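Local coordinates for small TOPRIM domain protein (Geobacillus stearothermophilus, PDB 2FCJ) that is of unknown function but carries a Toprim domain, the fold shared by topoisomerases, primases and related nucleases, and so may act on nucleic acids, at residues K18-L23 with L97-L101. Sequence-based numbering, arbitrary orientation.
Sequences KVAAVL and LAQVL
Build two short helical pieces whose axes cross at -71° and come within 10.2 Å of each other. Residues 18-22 are the last part of helix 13-22, and Leu23 leaves helical geometry with phi/psi of -78/144°; residues 97-101 are regular helix, with Leu101 N hydrogen-bonded to Leu97 O at 3.0 Å. No hydrogen bond joins the pieces; the contact is made by van der Waals packing, mainly of apolar side chains and the aliphatic part of Lys18. Leu97 comes first: its CB points toward the other helix, and its chi1 t, chi2 p rotamer brings CD2 3.4 Å from Lys18 CG, 4.2 Å from Val19 CG2 and 4.3 Å from Val22 CG1. Lys18, fully extended, runs past this leucine and ends in a hydrogen bond from NZ to Ala92 O. At Ala98 the small side chain lets the backbones close in: its CA lies 6.0 Å from Val22 CA and 4.4 Å from Val22 CG2, and its CB 4.5 Å from Val22 CB. One turn beyond Leu97, Leu101 (m, t) sets CD1 3.6 Å from Val22 CG2, 4.2 Å from Val19 CG1 and 4.1 Å from Leu23 CD2. Beneath, Val19 and Leu101 reach Ile8 of strand 6-10, while Val19 and Leu97 touch Leu56 of strand 52-56. This is two helices sharing one face of a parallel sheet, the layered alpha/beta build of the Toprim fold.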
loop_
_atom_site.group_PDB
_atom_site.type_symbol
_atom_site.label_atom_id
_atom_site.label_comp_id
_atom_site.label_asym_id
_atom_site.label_seq_id
_atom_site.Cartn_x
_atom_site.Cartn_y
_atom_site.Cartn_z
ATOM N N LYS A 18 -6.264 5.369 6.555
ATOM C CA LYS A 18 -5.264 5.222 7.608
ATOM C C LYS A 18 -3.858 5.512 7.088
ATOM O O LYS A 18 -3.076 6.221 7.724
ATOM C CB LYS A 18 -5.320 3.799 8.138
ATOM C CG LYS A 18 -4.374 3.511 9.268
ATOM C CD LYS A 18 -4.829 2.266 9.997
ATOM C CE LYS A 18 -4.005 2.028 11.244
ATOM N NZ LYS A 18 -4.756 1.145 12.157
ATOM N N VAL A 19 -3.538 4.954 5.929
ATOM C CA VAL A 19 -2.271 5.259 5.282
ATOM C C VAL A 19 -2.121 6.751 4.994
ATOM O O VAL A 19 -1.080 7.353 5.278
ATOM C CB VAL A 19 -2.121 4.478 3.969
ATOM C CG1 VAL A 19 -0.934 4.996 3.187
ATOM C CG2 VAL A 19 -1.979 2.995 4.251
ATOM N N ALA A 20 -3.158 7.352 4.416
ATOM C CA ALA A 20 -3.105 8.758 4.049
ATOM C C ALA A 20 -2.854 9.640 5.262
ATOM O O ALA A 20 -2.235 10.694 5.143
ATOM C CB ALA A 20 -4.388 9.172 3.347
ATOM N N ALA A 21 -3.387 9.230 6.412
ATOM C CA ALA A 21 -3.271 10.008 7.639
ATOM C C ALA A 21 -1.851 10.017 8.193
ATOM O O ALA A 21 -1.449 10.979 8.849
ATOM C CB ALA A 21 -4.258 9.505 8.690
ATOM N N VAL A 22 -1.072 8.975 7.908
ATOM C CA VAL A 22 0.286 8.936 8.442
ATOM C C VAL A 22 1.311 9.608 7.547
ATOM O O VAL A 22 2.401 9.949 7.993
ATOM C CB VAL A 22 0.750 7.528 8.873
ATOM C CG1 VAL A 22 -0.354 6.810 9.620
ATOM C CG2 VAL A 22 1.206 6.719 7.688
ATOM N N LEU A 23 0.961 9.799 6.277
ATOM C CA LEU A 23 1.931 10.269 5.302
ATOM C C LEU A 23 2.191 11.764 5.398
ATOM O O LEU A 23 1.289 12.545 5.696
ATOM C CB LEU A 23 1.479 9.913 3.887
ATOM C CG LEU A 23 1.632 8.441 3.522
ATOM C CD1 LEU A 23 0.915 8.109 2.230
ATOM C CD2 LEU A 23 3.092 8.095 3.455
ATOM N N LEU A 97 2.291 1.185 11.437
ATOM C CA LEU A 97 2.105 1.490 10.023
ATOM C C LEU A 97 3.086 2.574 9.604
ATOM O O LEU A 97 3.743 2.478 8.556
ATOM C CB LEU A 97 0.683 1.971 9.824
ATOM C CG LEU A 97 0.294 2.336 8.401
ATOM C CD1 LEU A 97 0.562 1.180 7.443
ATOM C CD2 LEU A 97 -1.167 2.781 8.332
ATOM N N ALA A 98 3.220 3.606 10.429
ATOM C CA ALA A 98 4.169 4.669 10.140
ATOM C C ALA A 98 5.594 4.125 10.008
ATOM O O ALA A 98 6.324 4.521 9.100
ATOM C CB ALA A 98 4.099 5.749 11.208
ATOM N N GLN A 99 5.991 3.213 10.896
ATOM C CA GLN A 99 7.330 2.640 10.824
ATOM C C GLN A 99 7.528 1.746 9.597
ATOM O O GLN A 99 8.617 1.744 9.009
ATOM C CB GLN A 99 7.656 1.889 12.113
ATOM C CG GLN A 99 7.824 2.829 13.308
ATOM C CD GLN A 99 8.473 2.171 14.495
ATOM O OE1 GLN A 99 8.756 0.967 14.477
ATOM N NE2 GLN A 99 8.637 2.929 15.576
ATOM N N VAL A 100 6.502 0.988 9.214
ATOM C CA VAL A 100 6.586 0.186 7.994
ATOM C C VAL A 100 6.849 1.088 6.797
ATOM O O VAL A 100 7.718 0.809 5.971
ATOM C CB VAL A 100 5.316 -0.652 7.801
ATOM C CG1 VAL A 100 5.291 -1.293 6.421
ATOM C CG2 VAL A 100 5.240 -1.723 8.877
ATOM N N LEU A 101 6.121 2.197 6.733
ATOM C CA LEU A 101 6.275 3.130 5.624
ATOM C C LEU A 101 7.604 3.867 5.677
ATOM O O LEU A 101 8.245 4.081 4.643
ATOM C CB LEU A 101 5.103 4.105 5.603
ATOM C CG LEU A 101 3.762 3.432 5.325
ATOM C CD1 LEU A 101 2.627 4.443 5.329
ATOM C CD2 LEU A 101 3.780 2.608 4.031
#